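Local coordinates for protein putative protease (Parabacteroides distasonis ATCC 8503, PDB 3KD4) that is a putative protease of unconfirmed function, probably exported from the cell, at residues A[124-136]-A[198-210]. Sequence-based numbering, arbitrary orientation.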
ATOM      1  N   TYR A 124      24.227   0.677 -11.018  1.00 22.59           N
ATOM      2  CA  TYR A 124      23.142   0.011 -10.307  1.00 21.63           C
ATOM      3  C   TYR A 124      21.873   0.851 -10.464  1.00 21.04           C
ATOM      4  O   TYR A 124      20.841   0.339 -10.831  1.00 22.32           O
ATOM      5  CB  TYR A 124      23.465  -0.127  -8.816  1.00 21.56           C
ATOM      6  CG  TYR A 124      22.444  -0.877  -8.019  1.00 20.65           C
ATOM      7  CD1 TYR A 124      22.088  -2.172  -8.365  1.00 21.68           C
ATOM      8  CD2 TYR A 124      21.815  -0.297  -6.918  1.00 21.66           C
ATOM      9  CE1 TYR A 124      21.151  -2.893  -7.633  1.00 20.93           C
ATOM     10  CE2 TYR A 124      20.864  -1.026  -6.154  1.00 20.92           C
ATOM     11  CZ  TYR A 124      20.544  -2.319  -6.532  1.00 21.56           C
ATOM     12  OH  TYR A 124      19.595  -3.060  -5.824  1.00 23.18           O
ATOM     13  N   TYR A 125      21.935   2.142 -10.186  1.00 20.74           N
ATOM     14  CA  TYR A 125      20.745   2.977 -10.354  1.00 20.13           C
ATOM     15  C   TYR A 125      20.866   3.797 -11.627  1.00 21.07           C
ATOM     16  O   TYR A 125      21.861   4.469 -11.804  1.00 21.15           O
ATOM     17  CB  TYR A 125      20.600   3.894  -9.166  1.00 19.80           C
ATOM     18  CG  TYR A 125      20.163   3.213  -7.905  1.00 19.82           C
ATOM     19  CD1 TYR A 125      19.134   2.275  -7.914  1.00 23.01           C
ATOM     20  CD2 TYR A 125      20.721   3.549  -6.694  1.00 21.03           C
ATOM     21  CE1 TYR A 125      18.725   1.655  -6.732  1.00 22.13           C
ATOM     22  CE2 TYR A 125      20.282   2.955  -5.496  1.00 22.75           C
ATOM     23  CZ  TYR A 125      19.299   1.995  -5.542  1.00 23.02           C
ATOM     24  OH  TYR A 125      18.860   1.394  -4.366  1.00 25.15           O
ATOM     25  N   PRO A 126      19.841   3.777 -12.495  1.00 21.14           N
ATOM     26  CA  PRO A 126      19.870   4.622 -13.690  1.00 21.45           C
ATOM     27  C   PRO A 126      19.884   6.114 -13.398  1.00 20.07           C
ATOM     28  O   PRO A 126      20.376   6.880 -14.214  1.00 20.41           O
ATOM     29  CB  PRO A 126      18.573   4.254 -14.417  1.00 21.81           C
ATOM     30  CG  PRO A 126      18.185   2.955 -13.919  1.00 22.41           C
ATOM     31  CD  PRO A 126      18.658   2.895 -12.490  1.00 22.18           C
ATOM     32  N   ALA A 127      19.387   6.518 -12.232  1.00 17.79           N
ATOM     33  CA  ALA A 127      19.230   7.937 -11.917  1.00 16.95           C
ATOM     34  C   ALA A 127      19.110   8.112 -10.408  1.00 16.30           C
ATOM     35  O   ALA A 127      18.939   7.145  -9.695  1.00 15.53           O
ATOM     36  CB  ALA A 127      17.952   8.492 -12.645  1.00 16.82           C
ATOM     37  N   LEU A 128      19.222   9.347  -9.916  1.00 16.72           N
ATOM     38  CA  LEU A 128      18.839   9.653  -8.548  1.00 16.54           C
ATOM     39  C   LEU A 128      17.306   9.734  -8.542  1.00 16.67           C
ATOM     40  O   LEU A 128      16.712  10.472  -9.323  1.00 17.45           O
ATOM     41  CB  LEU A 128      19.489  10.965  -8.065  1.00 17.18           C
ATOM     42  CG  LEU A 128      19.184  11.373  -6.630  1.00 17.20           C
ATOM     43  CD1 LEU A 128      19.585  10.244  -5.634  1.00 23.32           C
ATOM     44  CD2 LEU A 128      19.892  12.667  -6.173  1.00 22.80           C
ATOM     45  N   ASP A 129      16.662   8.978  -7.655  1.00 16.95           N
ATOM     46  CA  ASP A 129      15.235   8.744  -7.715  1.00 17.63           C
ATOM     47  C   ASP A 129      14.712   8.594  -6.255  1.00 17.01           C
ATOM     48  O   ASP A 129      14.928   7.567  -5.641  1.00 16.72           O
ATOM     49  CB  ASP A 129      14.983   7.467  -8.537  1.00 16.78           C
ATOM     50  CG  ASP A 129      13.514   7.272  -8.950  1.00 18.33           C
ATOM     51  OD1 ASP A 129      12.583   7.917  -8.394  1.00 20.43           O
ATOM     52  OD2 ASP A 129      13.306   6.438  -9.877  1.00 19.61           O
ATOM     53  N   ILE A 130      14.090   9.643  -5.743  1.00 16.69           N
ATOM     54  CA  ILE A 130      13.786   9.789  -4.317  1.00 17.37           C
ATOM     55  C   ILE A 130      12.279   9.938  -4.144  1.00 17.14           C
ATOM     56  O   ILE A 130      11.634  10.632  -4.921  1.00 15.76           O
ATOM     57  CB  ILE A 130      14.485  11.040  -3.749  1.00 16.71           C
ATOM     58  CG1 ILE A 130      16.023  10.899  -3.845  1.00 18.25           C
ATOM     59  CG2 ILE A 130      14.156  11.275  -2.291  1.00 17.66           C
ATOM     60  CD1 ILE A 130      16.737  12.243  -3.725  1.00 14.31           C
ATOM     61  N   ASN A 131      11.742   9.243  -3.140  1.00 17.66           N
ATOM     62  CA  ASN A 131      10.399   9.421  -2.652  1.00 18.16           C
ATOM     63  C   ASN A 131      10.423   9.161  -1.146  1.00 18.85           C
ATOM     64  O   ASN A 131      10.157   8.043  -0.696  1.00 20.96           O
ATOM     65  CB  ASN A 131       9.437   8.435  -3.329  1.00 19.56           C
ATOM     66  CG  ASN A 131       8.022   8.540  -2.788  1.00 22.27           C
ATOM     67  OD1 ASN A 131       7.540   9.633  -2.472  1.00 26.80           O
ATOM     68  ND2 ASN A 131       7.344   7.409  -2.702  1.00 20.38           N
ATOM     69  N   GLU A 132      10.754  10.170  -0.359  1.00 17.49           N
ATOM     70  CA  GLU A 132      11.056   9.932   1.036  1.00 17.58           C
ATOM     71  C   GLU A 132       9.998  10.525   1.940  1.00 17.24           C
ATOM     72  O   GLU A 132       9.725  11.713   1.894  1.00 15.76           O
ATOM     73  CB  GLU A 132      12.425  10.512   1.391  1.00 18.18           C
ATOM     74  CG  GLU A 132      12.926  10.105   2.761  1.00 18.85           C
ATOM     75  CD  GLU A 132      13.469   8.686   2.791  1.00 20.41           C
ATOM     76  OE1 GLU A 132      13.557   8.055   1.717  1.00 22.30           O
ATOM     77  OE2 GLU A 132      13.807   8.213   3.895  1.00 22.28           O
ATOM     78  N   ARG A 133       9.411   9.678   2.762  1.00 17.91           N
ATOM     79  CA  ARG A 133       8.509  10.136   3.815  1.00 18.62           C
ATOM     80  C   ARG A 133       9.300  10.849   4.905  1.00 17.68           C
ATOM     81  O   ARG A 133      10.258  10.271   5.403  1.00 17.58           O
ATOM     82  CB  ARG A 133       7.826   8.917   4.447  1.00 19.37           C
ATOM     83  CG  ARG A 133       6.768   9.271   5.437  1.00 24.94           C
ATOM     84  CD  ARG A 133       6.204   8.056   6.178  1.00 30.88           C
ATOM     85  NE  ARG A 133       7.160   7.588   7.187  1.00 37.17           N
ATOM     86  CZ  ARG A 133       7.855   6.464   7.127  1.00 40.22           C
ATOM     87  NH1 ARG A 133       7.714   5.626   6.113  1.00 43.86           N
ATOM     88  NH2 ARG A 133       8.701   6.175   8.092  1.00 41.91           N
ATOM     89  N   LEU A 134       8.887  12.050   5.301  1.00 17.07           N
ATOM     90  CA  LEU A 134       9.577  12.823   6.328  1.00 18.18           C
ATOM     91  C   LEU A 134       8.832  12.858   7.686  1.00 18.65           C
ATOM     92  O   LEU A 134       9.437  13.111   8.737  1.00 17.92           O
ATOM     93  CB  LEU A 134       9.816  14.240   5.809  1.00 18.36           C
ATOM     94  CG  LEU A 134      10.586  14.328   4.478  1.00 20.65           C
ATOM     95  CD1 LEU A 134      10.825  15.783   4.088  1.00 20.57           C
ATOM     96  CD2 LEU A 134      11.920  13.549   4.540  1.00 15.53           C
ATOM     97  N   GLN A 135       7.537  12.543   7.668  1.00 18.50           N
ATOM     98  CA  GLN A 135       6.770  12.396   8.888  1.00 19.27           C
ATOM     99  C   GLN A 135       6.993  11.042   9.484  1.00 20.11           C
ATOM    100  O   GLN A 135       7.045  10.046   8.760  1.00 21.48           O
ATOM    101  CB  GLN A 135       5.266  12.589   8.611  1.00 19.83           C
ATOM    102  CG  GLN A 135       4.401  12.639   9.833  1.00 19.88           C
ATOM    103  CD  GLN A 135       2.989  13.111   9.530  1.00 23.11           C
ATOM    104  OE1 GLN A 135       2.381  12.672   8.570  1.00 25.31           O
ATOM    105  NE2 GLN A 135       2.488  14.041  10.328  1.00 21.85           N
ATOM    106  N   GLU A 136       7.108  10.988  10.811  1.00 20.59           N
ATOM    107  CA  GLU A 136       7.246   9.721  11.535  1.00 20.17           C
ATOM    108  C   GLU A 136       6.081   9.510  12.514  1.00 19.60           C
ATOM    109  O   GLU A 136       5.194  10.347  12.642  1.00 17.98           O
ATOM    110  CB  GLU A 136       8.571   9.695  12.315  1.00 21.00           C
ATOM    111  CG  GLU A 136       9.789   9.996  11.482  1.00 22.62           C
ATOM    112  CD  GLU A 136      10.103   8.942  10.430  1.00 27.25           C
ATOM    113  OE1 GLU A 136       9.561   7.809  10.458  1.00 27.23           O
ATOM    114  OE2 GLU A 136      10.910   9.273   9.554  1.00 28.83           O
ATOM    115  N   GLU A 198      -2.034  13.686   2.037  1.00 39.27           N
ATOM    116  CA  GLU A 198      -1.486  14.807   1.248  1.00 40.16           C
ATOM    117  C   GLU A 198      -0.722  15.792   2.125  1.00 40.03           C
ATOM    118  O   GLU A 198       0.257  16.391   1.646  1.00 41.40           O
ATOM    119  CB  GLU A 198      -2.570  15.531   0.411  1.00 40.22           C
ATOM    120  N   ALA A 199      -1.136  15.923   3.396  1.00 38.77           N
ATOM    121  CA  ALA A 199      -0.463  16.791   4.356  1.00 37.41           C
ATOM    122  C   ALA A 199       0.667  16.094   5.096  1.00 35.49           C
ATOM    123  O   ALA A 199       1.065  16.539   6.155  1.00 37.84           O
ATOM    124  CB  ALA A 199      -1.460  17.351   5.362  1.00 37.78           C
ATOM    125  N   SER A 200       1.196  15.004   4.568  1.00 32.35           N
ATOM    126  CA  SER A 200       2.270  14.303   5.235  1.00 29.56           C
ATOM    127  C   SER A 200       3.560  14.525   4.431  1.00 27.39           C
ATOM    128  O   SER A 200       3.680  14.041   3.309  1.00 25.83           O
ATOM    129  CB  SER A 200       1.925  12.841   5.312  1.00 29.43           C
ATOM    130  OG  SER A 200       3.012  12.116   5.773  1.00 30.48           O
ATOM    131  N   PRO A 201       4.531  15.255   5.003  1.00 25.47           N
ATOM    132  CA  PRO A 201       5.631  15.751   4.151  1.00 23.88           C
ATOM    133  C   PRO A 201       6.431  14.635   3.498  1.00 22.17           C
ATOM    134  O   PRO A 201       6.791  13.657   4.155  1.00 21.26           O
ATOM    135  CB  PRO A 201       6.484  16.619   5.096  1.00 24.22           C
ATOM    136  CG  PRO A 201       5.801  16.663   6.367  1.00 25.05           C
ATOM    137  CD  PRO A 201       4.569  15.821   6.360  1.00 25.20           C
ATOM    138  N   HIS A 202       6.638  14.756   2.190  1.00 20.79           N
ATOM    139  CA  HIS A 202       7.398  13.809   1.423  1.00 21.57           C
ATOM    140  C   HIS A 202       8.284  14.589   0.461  1.00 20.69           C
ATOM    141  O   HIS A 202       7.806  15.526  -0.208  1.00 20.57           O
ATOM    142  CB  HIS A 202       6.502  12.953   0.523  1.00 22.55           C
ATOM    143  CG  HIS A 202       5.950  11.739   1.167  1.00 25.41           C
ATOM    144  ND1 HIS A 202       4.909  11.792   2.073  1.00 29.89           N
ATOM    145  CD2 HIS A 202       6.213  10.422   0.963  1.00 29.50           C
ATOM    146  CE1 HIS A 202       4.589  10.559   2.440  1.00 30.70           C
ATOM    147  NE2 HIS A 202       5.369   9.711   1.786  1.00 31.65           N
ATOM    148  N   LEU A 203       9.534  14.153   0.327  1.00 19.00           N
ATOM    149  CA  LEU A 203      10.444  14.711  -0.676  1.00 18.32           C
ATOM    150  C   LEU A 203      10.423  13.758  -1.869  1.00 17.33           C
ATOM    151  O   LEU A 203      10.678  12.548  -1.715  1.00 17.39           O
ATOM    152  CB  LEU A 203      11.850  14.835  -0.099  1.00 17.68           C
ATOM    153  CG  LEU A 203      12.948  15.318  -1.054  1.00 18.77           C
ATOM    154  CD1 LEU A 203      12.641  16.788  -1.462  1.00 16.88           C
ATOM    155  CD2 LEU A 203      14.327  15.155  -0.423  1.00 15.10           C
ATOM    156  N   VAL A 204      10.125  14.295  -3.050  1.00 16.93           N
ATOM    157  CA  VAL A 204      10.125  13.531  -4.299  1.00 17.21           C
ATOM    158  C   VAL A 204      11.035  14.249  -5.274  1.00 17.68           C
ATOM    159  O   VAL A 204      10.947  15.466  -5.444  1.00 18.25           O
ATOM    160  CB  VAL A 204       8.700  13.383  -4.876  1.00 18.66           C
ATOM    161  CG1 VAL A 204       8.688  12.556  -6.210  1.00 17.14           C
ATOM    162  CG2 VAL A 204       7.779  12.792  -3.797  1.00 17.82           C
ATOM    163  N   ALA A 205      11.930  13.485  -5.892  1.00 16.43           N
ATOM    164  CA  ALA A 205      12.948  14.065  -6.757  1.00 15.76           C
ATOM    165  C   ALA A 205      13.485  13.027  -7.709  1.00 15.67           C
ATOM    166  O   ALA A 205      13.503  11.801  -7.416  1.00 15.21           O
ATOM    167  CB  ALA A 205      14.124  14.706  -5.922  1.00 14.83           C
ATOM    168  N   SER A 206      13.975  13.525  -8.842  1.00 15.44           N
ATOM    169  CA  SER A 206      14.453  12.677  -9.919  1.00 14.72           C
ATOM    170  C   SER A 206      15.468  13.388 -10.782  1.00 14.03           C
ATOM    171  O   SER A 206      15.307  14.574 -11.074  1.00 14.98           O
ATOM    172  CB  SER A 206      13.258  12.271 -10.798  1.00 15.46           C
ATOM    173  OG  SER A 206      13.646  11.579 -11.958  1.00 14.18           O
ATOM    174  N   THR A 207      16.481  12.643 -11.231  1.00 14.01           N
ATOM    175  CA  THR A 207      17.403  13.119 -12.242  1.00 13.44           C
ATOM    176  C   THR A 207      17.163  12.493 -13.604  1.00 14.99           C
ATOM    177  O   THR A 207      17.953  12.713 -14.521  1.00 14.64           O
ATOM    178  CB  THR A 207      18.891  12.956 -11.821  1.00 14.08           C
ATOM    179  OG1 THR A 207      19.223  11.586 -11.701  1.00 12.50           O
ATOM    180  CG2 THR A 207      19.213  13.736 -10.490  1.00 11.67           C
ATOM    181  N   TYR A 208      16.076  11.730 -13.782  1.00 14.88           N
ATOM    182  CA  TYR A 208      15.709  11.364 -15.141  1.00 14.73           C
ATOM    183  C   TYR A 208      15.314  12.666 -15.907  1.00 15.89           C
ATOM    184  O   TYR A 208      14.942  13.648 -15.304  1.00 15.36           O
ATOM    185  CB  TYR A 208      14.507  10.435 -15.144  1.00 14.75           C
ATOM    186  CG  TYR A 208      14.761   9.008 -14.680  1.00 14.39           C
ATOM    187  CD1 TYR A 208      15.346   8.088 -15.513  1.00 15.89           C
ATOM    188  CD2 TYR A 208      14.348   8.583 -13.412  1.00 14.58           C
ATOM    189  CE1 TYR A 208      15.527   6.763 -15.104  1.00 15.71           C
ATOM    190  CE2 TYR A 208      14.528   7.314 -13.017  1.00 15.71           C
ATOM    191  CZ  TYR A 208      15.086   6.401 -13.877  1.00 14.17           C
ATOM    192  OH  TYR A 208      15.258   5.140 -13.454  1.00 17.30           O
ATOM    193  N   PRO A 209      15.355  12.651 -17.240  1.00 15.33           N
ATOM    194  CA  PRO A 209      15.020  13.837 -18.007  1.00 16.48           C
ATOM    195  C   PRO A 209      13.568  14.269 -17.812  1.00 16.32           C
ATOM    196  O   PRO A 209      13.251  15.466 -17.940  1.00 17.39           O
ATOM    197  CB  PRO A 209      15.238  13.393 -19.447  1.00 16.79           C
ATOM    198  CG  PRO A 209      16.225  12.228 -19.342  1.00 16.67           C
ATOM    199  CD  PRO A 209      15.872  11.562 -18.071  1.00 16.14           C
ATOM    200  N   SER A 210      12.716  13.292 -17.542  1.00 15.59           N
ATOM    201  CA  SER A 210      11.291  13.498 -17.304  1.00 14.60           C
ATOM    202  C   SER A 210      10.696  12.229 -16.716  1.00 14.19           C
ATOM    203  O   SER A 210      11.278  11.144 -16.813  1.00 13.78           O
ATOM    204  CB  SER A 210      10.590  13.810 -18.631  1.00 15.28           C
ATOM    205  OG  SER A 210      10.513  12.666 -19.475  1.00 14.59           O
TER
HETATM  206  O   HOH W   1      14.961   4.626 -10.827  1.00 17.82           O
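Ala-127 CB sits almost over the centre of the Tyr-208 ring, 3.5 Å from the centroid, in a CH-pi contact at one end of the pairing between antiparallel strands 129-133 and 202-206. The latter is the central strand of a three-stranded sheet, flanked by 129-133 and 156-160. From Tyr-208 CB, CG turns anti to the carbonyl carbon (chi1 -73°), which carries the ring under Ala-127, whose CB meets CG and then the ring carbons. The ring edge at Tyr-208 CE2 meets Asp-129 OD2, the carboxylate standing perpendicular to the ring; CE1 brushes Pro-126 CB, and Tyr-208 OH lies 3.6 Å from Pro-126 CB. A water bridges this hydroxyl to Asp-129 OD2, whose carboxylate also accepts from the backbone of Leu-322 and Ala-323. Thr-207 OG1, held between its backbone N and carbonyl carbon (chi1 65°), takes the Leu-128 N-H at 2.9 Å. Paired backbone bonds follow at Ile-130 with Ala-205 and Glu-132 with Leu-203. On the other side of the sheet from Asp-129, Ile-130, Leu-203 and Ala-205 pack onto Trp-15 and Ile-147. Arg-133 CA sits over one face of the His-202 ring, offset toward the rim and 3.8 Å from the ring centroid, a CH-pi contact, while His-202 ND1 donates in the ring plane to Ser-200 O at 2.8 Å. Replacing His-202 with an alanine is likely to take the ring from under Arg-133 CA, CB and CG and to leave Ser-200 O without the ND1 donor. Ser-200 OG donates to Gln-135 OE1 (2.9 Å). The pairing is thus largely apolar toward the large sheet, apart from Glu-132, which pairs with Lys-13, while Tyr-208, Asp-129 and His-202 line the opposite face.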